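Local coordinates for protein putative phosphomannomutase (Thermus thermophilus, PDB 1TUO) that probably moves the phosphate between positions of a sugar phosphate, as a magnesium-dependent member of the phosphohexose mutase family, at residues A[32-37]-A[140-145]; A[284-289]-A[319-324]; A[37-42]-A[134-139]. All blocks are in the same frame, centred on the assembly; numbering follows the deposited sequence.

Contact 1: A[32-37]-A[140-145]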
ATOM      1  N   LEU A  32      11.131  -4.317  21.215  1.00 19.24           N
ATOM      2  CA  LEU A  32      11.489  -5.078  20.023  1.00 19.55           C
ATOM      3  C   LEU A  32      11.940  -6.504  20.379  1.00 20.52           C
ATOM      4  O   LEU A  32      11.592  -7.475  19.727  1.00 19.39           O
ATOM      5  CB  LEU A  32      12.616  -4.323  19.311  1.00 22.32           C
ATOM      6  CG  LEU A  32      12.992  -4.921  17.954  1.00 24.26           C
ATOM      7  CD1 LEU A  32      13.964  -6.098  18.079  1.00 25.25           C
ATOM      8  CD2 LEU A  32      11.788  -5.438  17.163  1.00 24.63           C
ATOM      9  N   HIS A  33      12.775  -6.609  21.435  1.00 18.51           N
ATOM     10  CA  HIS A  33      13.253  -7.929  21.844  1.00 21.02           C
ATOM     11  C   HIS A  33      12.131  -8.791  22.438  1.00 20.34           C
ATOM     12  O   HIS A  33      12.109 -10.009  22.316  1.00 20.94           O
ATOM     13  CB  HIS A  33      14.368  -7.737  22.876  1.00 22.17           C
ATOM     14  CG  HIS A  33      15.683  -7.516  22.169  1.00 23.85           C
ATOM     15  ND1 HIS A  33      16.259  -8.447  21.374  1.00 23.95           N
ATOM     16  CD2 HIS A  33      16.482  -6.362  22.149  1.00 24.21           C
ATOM     17  CE1 HIS A  33      17.372  -7.872  20.884  1.00 24.83           C
ATOM     18  NE2 HIS A  33      17.534  -6.624  21.330  1.00 25.05           N
ATOM     19  N   ARG A  34      11.140  -8.176  23.078  1.00 19.27           N
ATOM     20  CA  ARG A  34      10.020  -8.937  23.611  1.00 20.30           C
ATOM     21  C   ARG A  34       9.214  -9.461  22.422  1.00 19.85           C
ATOM     22  O   ARG A  34       8.754 -10.608  22.418  1.00 19.76           O
ATOM     23  CB  ARG A  34       9.138  -8.049  24.490  1.00 20.38           C
ATOM     24  CG  ARG A  34       9.787  -7.641  25.801  1.00 22.33           C
ATOM     25  CD  ARG A  34       8.943  -6.607  26.539  1.00 25.10           C
ATOM     26  NE  ARG A  34       7.624  -7.112  26.911  1.00 26.68           N
ATOM     27  CZ  ARG A  34       6.625  -6.346  27.335  1.00 28.41           C
ATOM     28  NH1 ARG A  34       6.794  -5.031  27.438  1.00 30.04           N
ATOM     29  NH2 ARG A  34       5.456  -6.892  27.658  1.00 28.98           N
ATOM     30  N   LEU A  35       9.062  -8.624  21.400  1.00 19.49           N
ATOM     31  CA  LEU A  35       8.314  -9.034  20.216  1.00 20.39           C
ATOM     32  C   LEU A  35       9.076 -10.136  19.477  1.00 19.09           C
ATOM     33  O   LEU A  35       8.470 -11.087  18.974  1.00 19.29           O
ATOM     34  CB  LEU A  35       8.084  -7.844  19.281  1.00 22.05           C
ATOM     35  CG  LEU A  35       7.286  -8.127  18.002  1.00 26.55           C
ATOM     36  CD1 LEU A  35       5.943  -8.761  18.352  1.00 25.33           C
ATOM     37  CD2 LEU A  35       7.077  -6.831  17.238  1.00 25.99           C
ATOM     38  N   ALA A  36      10.400 -10.015  19.425  1.00 17.75           N
ATOM     39  CA  ALA A  36      11.226 -11.012  18.745  1.00 20.03           C
ATOM     40  C   ALA A  36      11.053 -12.373  19.404  1.00 20.46           C
ATOM     41  O   ALA A  36      10.924 -13.390  18.724  1.00 19.97           O
ATOM     42  CB  ALA A  36      12.689 -10.599  18.774  1.00 19.70           C
ATOM     43  N   GLU A  37      11.048 -12.387  20.733  1.00 20.93           N
ATOM     44  CA  GLU A  37      10.880 -13.631  21.478  1.00 21.97           C
ATOM     45  C   GLU A  37       9.532 -14.270  21.159  1.00 21.53           C
ATOM     46  O   GLU A  37       9.439 -15.484  20.960  1.00 22.95           O
ATOM     47  CB  GLU A  37      10.970 -13.363  22.984  1.00 22.26           C
ATOM     48  CG  GLU A  37      10.983 -14.629  23.833  1.00 25.70           C
ATOM     49  CD  GLU A  37      12.308 -15.371  23.768  1.00 27.08           C
ATOM     50  OE1 GLU A  37      12.346 -16.553  24.169  1.00 27.17           O
ATOM     51  OE2 GLU A  37      13.317 -14.773  23.331  1.00 29.23           O
ATOM     52  N   VAL A 140       3.926 -12.747  23.761  1.00 20.29           N
ATOM     53  CA  VAL A 140       4.844 -11.689  24.185  1.00 22.21           C
ATOM     54  C   VAL A 140       5.144 -11.838  25.675  1.00 23.42           C
ATOM     55  O   VAL A 140       4.238 -11.779  26.506  1.00 24.73           O
ATOM     56  CB  VAL A 140       4.253 -10.286  23.928  1.00 20.96           C
ATOM     57  CG1 VAL A 140       5.195  -9.219  24.479  1.00 22.16           C
ATOM     58  CG2 VAL A 140       4.054 -10.071  22.431  1.00 20.70           C
ATOM     59  N   PRO A 141       6.421 -12.037  26.029  1.00 24.03           N
ATOM     60  CA  PRO A 141       6.820 -12.194  27.432  1.00 26.09           C
ATOM     61  C   PRO A 141       6.884 -10.844  28.134  1.00 27.83           C
ATOM     62  O   PRO A 141       7.008  -9.809  27.486  1.00 24.92           O
ATOM     63  CB  PRO A 141       8.190 -12.838  27.320  1.00 25.13           C
ATOM     64  CG  PRO A 141       8.756 -12.150  26.110  1.00 25.90           C
ATOM     65  CD  PRO A 141       7.589 -12.164  25.137  1.00 24.61           C
ATOM     66  N   GLU A 142       6.801 -10.860  29.460  1.00 30.93           N
ATOM     67  CA  GLU A 142       6.858  -9.618  30.222  1.00 34.37           C
ATOM     68  C   GLU A 142       8.249  -9.028  30.108  1.00 35.91           C
ATOM     69  O   GLU A 142       8.426  -7.809  30.078  1.00 35.93           O
ATOM     70  CB  GLU A 142       6.532  -9.880  31.693  1.00 36.21           C
ATOM     71  CG  GLU A 142       5.086 -10.255  31.938  1.00 40.59           C
ATOM     72  CD  GLU A 142       4.134  -9.157  31.510  1.00 42.94           C
ATOM     73  OE1 GLU A 142       4.189  -8.059  32.104  1.00 45.24           O
ATOM     74  OE2 GLU A 142       3.336  -9.390  30.577  1.00 44.26           O
ATOM     75  N   GLU A 143       9.236  -9.910  30.029  1.00 37.37           N
ATOM     76  CA  GLU A 143      10.622  -9.494  29.938  1.00 39.91           C
ATOM     77  C   GLU A 143      11.372 -10.348  28.924  1.00 39.66           C
ATOM     78  O   GLU A 143      11.074 -11.533  28.749  1.00 39.37           O
ATOM     79  CB  GLU A 143      11.265  -9.618  31.319  1.00 42.35           C
ATOM     80  CG  GLU A 143      12.646  -9.026  31.437  1.00 46.09           C
ATOM     81  CD  GLU A 143      12.627  -8.970  32.947  1.00 48.77           C
ATOM     82  OE1 GLU A 143      12.003  -8.224  33.701  1.00 49.58           O
ATOM     83  OE2 GLU A 143      13.158 -10.005  33.323  1.00 50.95           O
ATOM     84  N   ALA A 144      12.344  -9.737  28.256  1.00 40.11           N
ATOM     85  CA  ALA A 144      13.144 -10.438  27.261  1.00 41.04           C
ATOM     86  C   ALA A 144      14.594  -9.970  27.305  1.00 41.04           C
ATOM     87  O   ALA A 144      14.906  -8.926  27.876  1.00 42.06           O
ATOM     88  CB  ALA A 144      12.561 -10.216  25.868  1.00 40.56           C
ATOM     89  N   ARG A 145      15.475 -10.756  26.699  1.00 41.84           N
ATOM     90  CA  ARG A 145      16.891 -10.436  26.658  1.00 42.17           C
ATOM     91  C   ARG A 145      17.317 -10.059  25.244  1.00 40.70           C
ATOM     92  O   ARG A 145      16.684 -10.419  24.260  1.00 40.04           O
ATOM     93  CB  ARG A 145      17.672 -11.665  27.127  1.00 44.60           C
ATOM     94  CG  ARG A 145      16.873 -12.521  28.109  1.00 48.33           C
ATOM     95  CD  ARG A 145      17.408 -13.956  28.189  1.00 51.09           C
ATOM     96  NE  ARG A 145      17.121 -14.540  29.503  1.00 53.84           N
ATOM     97  CZ  ARG A 145      17.689 -15.726  29.788  1.00 55.27           C
ATOM     98  NH1 ARG A 145      18.323 -16.097  28.690  1.00 55.77           N
ATOM     99  NH2 ARG A 145      17.616 -16.554  30.834  1.00 55.67           N
TER
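The carbonyl oxygen of P141 is held by two nitrogens of R34, a residue of helix 29-45 in the first alpha/beta/alpha domain of the phosphohexomutase fold. R34 NE makes the main bond to P141 O, 2.8 Å long with an N-H...O angle of 155°, entering in the carbonyl plane and close to the plane of the guanidinium. NH2 adds a weak second bond to the same oxygen. The R34 chain starts with CG anti to its carbonyl carbon and bends at chi3 (62°), which swings the guanidinium against the loop that follows helix 130-138. E142 O lies over one guanidinium face, 3.3 Å from NE, but at an angle too poor for a hydrogen bond; it is bonded to S9 OG instead, while R34 NH1 bonds A10 O near the N terminus. Toward the backbone of the helix the contact becomes packing. The P141 ring crosses the E37 chain at about a right angle, its CG 4.0 Å from E37 CB. E37 OE2 and H33 ND1 are both hydrogen-bonded to H71, through its NE2 and ND1 respectively. The methyl of A144 points at the helix backbone, its CB 3.6 Å from R34 CA.

Contact 2: A[284-289]-A[319-324]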
ATOM      1  N   ARG A 284      -9.479 -12.161 -16.107  1.00 36.55           N
ATOM      2  CA  ARG A 284     -10.828 -12.472 -15.660  1.00 37.00           C
ATOM      3  C   ARG A 284     -10.859 -12.756 -14.170  1.00 35.33           C
ATOM      4  O   ARG A 284      -9.816 -12.912 -13.533  1.00 35.04           O
ATOM      5  CB  ARG A 284     -11.384 -13.672 -16.430  1.00 39.19           C
ATOM      6  CG  ARG A 284     -12.565 -13.321 -17.327  1.00 41.66           C
ATOM      7  CD  ARG A 284     -12.205 -12.192 -18.279  1.00 43.39           C
ATOM      8  NE  ARG A 284     -13.336 -11.765 -19.099  1.00 45.62           N
ATOM      9  CZ  ARG A 284     -13.282 -10.769 -19.977  1.00 46.12           C
ATOM     10  NH1 ARG A 284     -12.152 -10.096 -20.152  1.00 47.20           N
ATOM     11  NH2 ARG A 284     -14.354 -10.448 -20.688  1.00 49.15           N
ATOM     12  N   GLY A 285     -12.064 -12.820 -13.624  1.00 33.51           N
ATOM     13  CA  GLY A 285     -12.220 -13.072 -12.206  1.00 32.03           C
ATOM     14  C   GLY A 285     -12.911 -11.885 -11.567  1.00 30.62           C
ATOM     15  O   GLY A 285     -13.633 -11.147 -12.231  1.00 31.65           O
ATOM     16  N   ARG A 286     -12.683 -11.688 -10.279  1.00 28.44           N
ATOM     17  CA  ARG A 286     -13.315 -10.584  -9.575  1.00 27.09           C
ATOM     18  C   ARG A 286     -12.310  -9.560  -9.067  1.00 25.33           C
ATOM     19  O   ARG A 286     -11.114  -9.833  -8.964  1.00 21.97           O
ATOM     20  CB  ARG A 286     -14.125 -11.132  -8.401  1.00 29.07           C
ATOM     21  CG  ARG A 286     -13.312 -12.078  -7.547  1.00 30.10           C
ATOM     22  CD  ARG A 286     -14.125 -12.770  -6.462  1.00 30.27           C
ATOM     23  NE  ARG A 286     -13.273 -13.702  -5.731  1.00 29.31           N
ATOM     24  CZ  ARG A 286     -13.154 -13.744  -4.408  1.00 29.56           C
ATOM     25  NH1 ARG A 286     -13.841 -12.904  -3.638  1.00 28.81           N
ATOM     26  NH2 ARG A 286     -12.331 -14.620  -3.854  1.00 28.91           N
ATOM     27  N   ALA A 287     -12.811  -8.368  -8.778  1.00 23.24           N
ATOM     28  CA  ALA A 287     -11.992  -7.297  -8.235  1.00 22.87           C
ATOM     29  C   ALA A 287     -12.393  -7.243  -6.766  1.00 22.51           C
ATOM     30  O   ALA A 287     -13.567  -7.422  -6.438  1.00 22.83           O
ATOM     31  CB  ALA A 287     -12.327  -5.975  -8.925  1.00 23.39           C
ATOM     32  N   VAL A 288     -11.427  -7.010  -5.882  1.00 21.21           N
ATOM     33  CA  VAL A 288     -11.717  -6.939  -4.456  1.00 21.13           C
ATOM     34  C   VAL A 288     -11.406  -5.523  -3.978  1.00 21.67           C
ATOM     35  O   VAL A 288     -10.377  -4.960  -4.335  1.00 22.25           O
ATOM     36  CB  VAL A 288     -10.862  -7.953  -3.662  1.00 20.21           C
ATOM     37  CG1 VAL A 288     -11.338  -8.017  -2.212  1.00 21.38           C
ATOM     38  CG2 VAL A 288     -10.937  -9.325  -4.329  1.00 22.22           C
ATOM     39  N   LYS A 289     -12.309  -4.948  -3.189  1.00 21.79           N
ATOM     40  CA  LYS A 289     -12.127  -3.583  -2.688  1.00 20.98           C
ATOM     41  C   LYS A 289     -12.623  -3.455  -1.259  1.00 22.41           C
ATOM     42  O   LYS A 289     -13.558  -4.148  -0.861  1.00 21.39           O
ATOM     43  CB  LYS A 289     -12.905  -2.592  -3.567  1.00 21.36           C
ATOM     44  CG  LYS A 289     -14.395  -2.927  -3.696  1.00 22.30           C
ATOM     45  CD  LYS A 289     -15.229  -1.766  -4.256  1.00 25.04           C
ATOM     46  CE  LYS A 289     -15.956  -1.015  -3.139  1.00 25.42           C
ATOM     47  NZ  LYS A 289     -16.954  -0.014  -3.641  1.00 27.72           N
ATOM     48  N   LYS A 319      -6.248 -10.156   1.045  1.00 20.61           N
ATOM     49  CA  LYS A 319      -5.316 -11.265   0.896  1.00 21.18           C
ATOM     50  C   LYS A 319      -6.058 -12.601   0.959  1.00 21.75           C
ATOM     51  O   LYS A 319      -5.806 -13.492   0.149  1.00 22.07           O
ATOM     52  CB  LYS A 319      -4.242 -11.207   1.990  1.00 22.28           C
ATOM     53  CG  LYS A 319      -3.339 -12.436   2.057  1.00 21.11           C
ATOM     54  CD  LYS A 319      -2.061 -12.113   2.830  1.00 21.85           C
ATOM     55  CE  LYS A 319      -1.292 -13.379   3.199  1.00 20.97           C
ATOM     56  NZ  LYS A 319      -1.960 -14.115   4.315  1.00 20.05           N
ATOM     57  N   GLU A 320      -6.979 -12.736   1.907  1.00 21.90           N
ATOM     58  CA  GLU A 320      -7.738 -13.981   2.030  1.00 22.21           C
ATOM     59  C   GLU A 320      -8.411 -14.313   0.702  1.00 21.96           C
ATOM     60  O   GLU A 320      -8.357 -15.454   0.235  1.00 22.95           O
ATOM     61  CB  GLU A 320      -8.808 -13.875   3.125  1.00 23.32           C
ATOM     62  CG  GLU A 320      -9.595 -15.178   3.325  1.00 24.93           C
ATOM     63  CD  GLU A 320     -10.586 -15.110   4.480  1.00 28.23           C
ATOM     64  OE1 GLU A 320     -11.693 -14.554   4.299  1.00 26.53           O
ATOM     65  OE2 GLU A 320     -10.248 -15.613   5.572  1.00 28.88           O
ATOM     66  N   GLU A 321      -9.032 -13.315   0.084  1.00 20.74           N
ATOM     67  CA  GLU A 321      -9.713 -13.537  -1.186  1.00 22.17           C
ATOM     68  C   GLU A 321      -8.751 -13.843  -2.331  1.00 22.49           C
ATOM     69  O   GLU A 321      -9.053 -14.662  -3.196  1.00 22.05           O
ATOM     70  CB  GLU A 321     -10.605 -12.336  -1.522  1.00 22.45           C
ATOM     71  CG  GLU A 321     -11.746 -12.163  -0.521  1.00 24.44           C
ATOM     72  CD  GLU A 321     -12.458 -13.484  -0.225  1.00 25.33           C
ATOM     73  OE1 GLU A 321     -12.418 -13.946   0.936  1.00 24.48           O
ATOM     74  OE2 GLU A 321     -13.047 -14.064  -1.163  1.00 23.52           O
ATOM     75  N   PHE A 322      -7.593 -13.189  -2.339  1.00 22.70           N
ATOM     76  CA  PHE A 322      -6.597 -13.437  -3.380  1.00 23.62           C
ATOM     77  C   PHE A 322      -6.189 -14.910  -3.374  1.00 25.50           C
ATOM     78  O   PHE A 322      -6.085 -15.548  -4.425  1.00 24.21           O
ATOM     79  CB  PHE A 322      -5.348 -12.591  -3.126  1.00 23.15           C
ATOM     80  CG  PHE A 322      -5.375 -11.235  -3.775  1.00 24.97           C
ATOM     81  CD1 PHE A 322      -6.576 -10.590  -4.050  1.00 24.38           C
ATOM     82  CD2 PHE A 322      -4.178 -10.578  -4.064  1.00 25.92           C
ATOM     83  CE1 PHE A 322      -6.591  -9.312  -4.601  1.00 24.99           C
ATOM     84  CE2 PHE A 322      -4.179  -9.295  -4.614  1.00 26.27           C
ATOM     85  CZ  PHE A 322      -5.390  -8.660  -4.883  1.00 26.56           C
ATOM     86  N   LEU A 323      -5.956 -15.440  -2.179  1.00 26.61           N
ATOM     87  CA  LEU A 323      -5.534 -16.827  -2.035  1.00 29.75           C
ATOM     88  C   LEU A 323      -6.579 -17.811  -2.566  1.00 31.15           C
ATOM     89  O   LEU A 323      -6.278 -18.988  -2.774  1.00 30.46           O
ATOM     90  CB  LEU A 323      -5.186 -17.115  -0.569  1.00 29.74           C
ATOM     91  CG  LEU A 323      -4.015 -16.270  -0.034  1.00 31.78           C
ATOM     92  CD1 LEU A 323      -3.760 -16.587   1.432  1.00 31.81           C
ATOM     93  CD2 LEU A 323      -2.762 -16.544  -0.857  1.00 32.46           C
ATOM     94  N   LYS A 324      -7.798 -17.324  -2.800  1.00 32.86           N
ATOM     95  CA  LYS A 324      -8.868 -18.159  -3.345  1.00 34.68           C
ATOM     96  C   LYS A 324      -8.506 -18.461  -4.802  1.00 35.12           C
ATOM     97  O   LYS A 324      -8.913 -19.482  -5.358  1.00 35.47           O
ATOM     98  CB  LYS A 324     -10.217 -17.424  -3.266  1.00 36.30           C
ATOM     99  CG  LYS A 324     -11.440 -18.302  -3.544  1.00 39.83           C
ATOM    100  CD  LYS A 324     -12.771 -17.544  -3.363  1.00 40.16           C
ATOM    101  CE  LYS A 324     -12.966 -17.044  -1.927  1.00 40.86           C
ATOM    102  NZ  LYS A 324     -14.281 -16.343  -1.705  1.00 36.39           N
TER
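A three-residue salt-bridge network joins strand 286-290 to segment 319-324 in the third alpha/beta/alpha domain of this mutase. Its centre is a single carboxylate oxygen, E321 OE2, which accepts from three nitrogens. R286 approaches end-on: NH1 and NH2 each lie 2.8 Å from E321 OE2, and the oxygen sits almost in the guanidinium plane. The planes of guanidinium and carboxylate are 72° apart, so this is not the coplanar pairing in which two nitrogens meet two oxygens. NH1 uses the anti lone pair of OE2, whereas NH2 comes from above the carboxylate plane. The syn lone pair is taken by K324, whose NZ is 2.6 Å from E321 OE2. Two cations therefore share one anion, with R286 NH2 and K324 NZ only 3.4 Å apart; the two positive charges would probably keep E321 ionised, and the shared anion would offset their mutual repulsion. R286 reaches across with an extended chain from CG to NE, although its CG occupies the crowded position between the backbone N and the carbonyl carbon (chi1 50°). K324 bends at chi3 and crosses the arginine at about a right angle, its CD pressed to 3.0 Å from R286 NH2, a tight approach. Deeper in, V288 CG2 lies 4.1 Å from E321 CB and meets the F322 ring at its edge, 4.4 Å from CE1. Strand 286-290 is an inner strand of the domain's sheet, flanked by strands 308-311 and 327-331. R286 NH1 also bonds T309 OG1 on the former, and C327 on the latter packs with R286, V288 and F322, so that helix 315-322 is seated across both 286-290 and 327-331.

Contact 3: A[37-42]-A[134-139]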
ATOM      1  N   GLU A  37      11.048 -12.387  20.733  1.00 20.93           N
ATOM      2  CA  GLU A  37      10.880 -13.631  21.478  1.00 21.97           C
ATOM      3  C   GLU A  37       9.532 -14.270  21.159  1.00 21.53           C
ATOM      4  O   GLU A  37       9.439 -15.484  20.960  1.00 22.95           O
ATOM      5  CB  GLU A  37      10.970 -13.363  22.984  1.00 22.26           C
ATOM      6  CG  GLU A  37      10.983 -14.629  23.833  1.00 25.70           C
ATOM      7  CD  GLU A  37      12.308 -15.371  23.768  1.00 27.08           C
ATOM      8  OE1 GLU A  37      12.346 -16.553  24.169  1.00 27.17           O
ATOM      9  OE2 GLU A  37      13.317 -14.773  23.331  1.00 29.23           O
ATOM     10  N   ALA A  38       8.487 -13.450  21.116  1.00 20.11           N
ATOM     11  CA  ALA A  38       7.141 -13.933  20.825  1.00 19.02           C
ATOM     12  C   ALA A  38       7.079 -14.540  19.433  1.00 19.30           C
ATOM     13  O   ALA A  38       6.547 -15.629  19.235  1.00 18.96           O
ATOM     14  CB  ALA A  38       6.148 -12.789  20.921  1.00 17.52           C
ATOM     15  N   TYR A  39       7.622 -13.812  18.466  1.00 17.79           N
ATOM     16  CA  TYR A  39       7.622 -14.261  17.084  1.00 18.79           C
ATOM     17  C   TYR A  39       8.437 -15.539  16.888  1.00 19.21           C
ATOM     18  O   TYR A  39       8.005 -16.457  16.186  1.00 20.11           O
ATOM     19  CB  TYR A  39       8.165 -13.139  16.190  1.00 18.99           C
ATOM     20  CG  TYR A  39       8.076 -13.422  14.712  1.00 18.36           C
ATOM     21  CD1 TYR A  39       6.879 -13.853  14.133  1.00 21.09           C
ATOM     22  CD2 TYR A  39       9.177 -13.227  13.884  1.00 22.41           C
ATOM     23  CE1 TYR A  39       6.782 -14.081  12.757  1.00 22.93           C
ATOM     24  CE2 TYR A  39       9.091 -13.450  12.510  1.00 22.39           C
ATOM     25  CZ  TYR A  39       7.896 -13.874  11.956  1.00 21.95           C
ATOM     26  OH  TYR A  39       7.809 -14.083  10.595  1.00 24.54           O
ATOM     27  N   GLY A  40       9.604 -15.599  17.517  1.00 19.25           N
ATOM     28  CA  GLY A  40      10.445 -16.777  17.394  1.00 21.29           C
ATOM     29  C   GLY A  40       9.784 -18.007  17.988  1.00 21.74           C
ATOM     30  O   GLY A  40       9.814 -19.087  17.390  1.00 22.62           O
ATOM     31  N   ARG A  41       9.189 -17.850  19.168  1.00 20.71           N
ATOM     32  CA  ARG A  41       8.517 -18.965  19.828  1.00 22.02           C
ATOM     33  C   ARG A  41       7.386 -19.454  18.938  1.00 21.79           C
ATOM     34  O   ARG A  41       7.168 -20.660  18.789  1.00 21.65           O
ATOM     35  CB  ARG A  41       7.961 -18.533  21.191  1.00 26.30           C
ATOM     36  CG  ARG A  41       9.036 -18.137  22.194  1.00 30.58           C
ATOM     37  CD  ARG A  41       8.486 -17.971  23.609  1.00 35.81           C
ATOM     38  NE  ARG A  41       9.508 -17.456  24.522  1.00 40.46           N
ATOM     39  CZ  ARG A  41       9.387 -17.408  25.846  1.00 42.86           C
ATOM     40  NH1 ARG A  41       8.284 -17.849  26.435  1.00 45.73           N
ATOM     41  NH2 ARG A  41      10.374 -16.917  26.585  1.00 45.13           N
ATOM     42  N   HIS A  42       6.666 -18.508  18.347  1.00 19.46           N
ATOM     43  CA  HIS A  42       5.562 -18.834  17.459  1.00 20.46           C
ATOM     44  C   HIS A  42       6.034 -19.653  16.257  1.00 19.33           C
ATOM     45  O   HIS A  42       5.417 -20.658  15.890  1.00 21.44           O
ATOM     46  CB  HIS A  42       4.893 -17.556  16.960  1.00 20.05           C
ATOM     47  CG  HIS A  42       3.936 -17.779  15.833  1.00 21.70           C
ATOM     48  ND1 HIS A  42       2.740 -18.447  15.993  1.00 21.57           N
ATOM     49  CD2 HIS A  42       3.984 -17.397  14.537  1.00 23.34           C
ATOM     50  CE1 HIS A  42       2.093 -18.466  14.841  1.00 22.81           C
ATOM     51  NE2 HIS A  42       2.826 -17.836  13.941  1.00 24.10           N
ATOM     52  N   LYS A 134      -2.859 -12.781  16.415  1.00 25.22           N
ATOM     53  CA  LYS A 134      -3.274 -13.002  17.792  1.00 25.73           C
ATOM     54  C   LYS A 134      -2.360 -14.000  18.489  1.00 24.65           C
ATOM     55  O   LYS A 134      -2.040 -13.843  19.663  1.00 24.74           O
ATOM     56  CB  LYS A 134      -4.718 -13.510  17.831  1.00 28.11           C
ATOM     57  CG  LYS A 134      -5.760 -12.439  17.543  1.00 34.15           C
ATOM     58  CD  LYS A 134      -5.711 -11.340  18.601  1.00 37.95           C
ATOM     59  CE  LYS A 134      -6.798 -10.296  18.389  1.00 40.58           C
ATOM     60  NZ  LYS A 134      -6.769  -9.250  19.455  1.00 43.15           N
ATOM     61  N   ALA A 135      -1.941 -15.025  17.757  1.00 24.20           N
ATOM     62  CA  ALA A 135      -1.068 -16.050  18.316  1.00 24.59           C
ATOM     63  C   ALA A 135       0.273 -15.465  18.756  1.00 24.07           C
ATOM     64  O   ALA A 135       0.793 -15.797  19.823  1.00 24.96           O
ATOM     65  CB  ALA A 135      -0.854 -17.156  17.291  1.00 24.20           C
ATOM     66  N   ILE A 136       0.836 -14.594  17.928  1.00 21.83           N
ATOM     67  CA  ILE A 136       2.110 -13.968  18.247  1.00 20.71           C
ATOM     68  C   ILE A 136       1.952 -13.029  19.450  1.00 19.92           C
ATOM     69  O   ILE A 136       2.782 -13.020  20.361  1.00 20.28           O
ATOM     70  CB  ILE A 136       2.648 -13.175  17.020  1.00 19.79           C
ATOM     71  CG1 ILE A 136       2.974 -14.154  15.884  1.00 20.03           C
ATOM     72  CG2 ILE A 136       3.880 -12.386  17.404  1.00 20.58           C
ATOM     73  CD1 ILE A 136       3.203 -13.483  14.525  1.00 21.45           C
ATOM     74  N   GLU A 137       0.874 -12.254  19.451  1.00 20.22           N
ATOM     75  CA  GLU A 137       0.608 -11.308  20.533  1.00 21.59           C
ATOM     76  C   GLU A 137       0.514 -12.028  21.874  1.00 22.24           C
ATOM     77  O   GLU A 137       1.019 -11.552  22.892  1.00 21.20           O
ATOM     78  CB  GLU A 137      -0.705 -10.570  20.274  1.00 24.29           C
ATOM     79  CG  GLU A 137      -1.054  -9.529  21.328  1.00 26.82           C
ATOM     80  CD  GLU A 137      -2.455  -8.976  21.146  1.00 29.00           C
ATOM     81  OE1 GLU A 137      -2.619  -7.744  21.207  1.00 30.06           O
ATOM     82  OE2 GLU A 137      -3.395  -9.777  20.946  1.00 31.69           O
ATOM     83  N   ALA A 138      -0.139 -13.183  21.862  1.00 21.93           N
ATOM     84  CA  ALA A 138      -0.316 -13.966  23.079  1.00 22.48           C
ATOM     85  C   ALA A 138       1.001 -14.443  23.682  1.00 22.41           C
ATOM     86  O   ALA A 138       1.089 -14.665  24.892  1.00 23.90           O
ATOM     87  CB  ALA A 138      -1.224 -15.162  22.790  1.00 22.33           C
ATOM     88  N   LEU A 139       2.024 -14.591  22.845  1.00 20.81           N
ATOM     89  CA  LEU A 139       3.326 -15.072  23.297  1.00 21.32           C
ATOM     90  C   LEU A 139       4.332 -14.010  23.739  1.00 20.44           C
ATOM     91  O   LEU A 139       5.473 -14.339  24.059  1.00 20.88           O
ATOM     92  CB  LEU A 139       3.959 -15.933  22.204  1.00 22.13           C
ATOM     93  CG  LEU A 139       3.231 -17.242  21.898  1.00 22.32           C
ATOM     94  CD1 LEU A 139       3.801 -17.853  20.625  1.00 21.60           C
ATOM     95  CD2 LEU A 139       3.395 -18.198  23.079  1.00 24.69           C
TER
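I136 packs where two helices of the first alpha/beta/alpha domain cross, chiefly through CG1 on H42 and CD1 on Y39. Its CG1 lies over one face of the H42 imidazole, offset toward the rim, in a CH-pi contact 3.9 Å from the ring centroid and 25° off the normal. Beyond it, I136 CD1 reaches the edge of the Y39 ring, 3.7 Å from CD1 of that tyrosine, the two side chains running alongside each other. A38 carries only a methyl, which lets the backbones come close: its CB lies 3.4 Å from I136 O. L139, just past the helix end, lays its CD1 against H42 N at 3.7 Å. H42 CG stands anti to the backbone N (chi1 168°), which turns the ring toward helix 130-138, where A135 CB also meets it and E132 OE2 bonds its NE2. An alanine in place of H42 would probably loosen the packing around I136 and A135, since it removes both the ring face and the link to E132. Farther round helix 29-45, R41 grips E37 OE1 side-on through NE and NH2. The short segments cross at 120° with axes 8.4 Å apart. Outside the pair, F14 packs on I136, Y39 meets F120 of strand 115-122, and helix 61-75 touches Y39 through L72 and both E37 and R41 through M75.

From the N terminus, helix 29-45 enters contacts 1 and 3 with successive parts of its length, sharing E37. The chain then passes through helix 61-75 and much of the first domain's sheet before helix 130-138 returns to close contact 3. The loop just after that helix closes contact 1, so contact 3 lies within the wider span of contact 1. The two also touch directly, V140 N lying 3.6 Å from A38 CB. Contact 2 opens only later, in the third domain, where a short excursion joins strand 286-290 to helix 315-322. Its nearest atoms are about 17 Å from contact 1 and about 11 Å from contact 3.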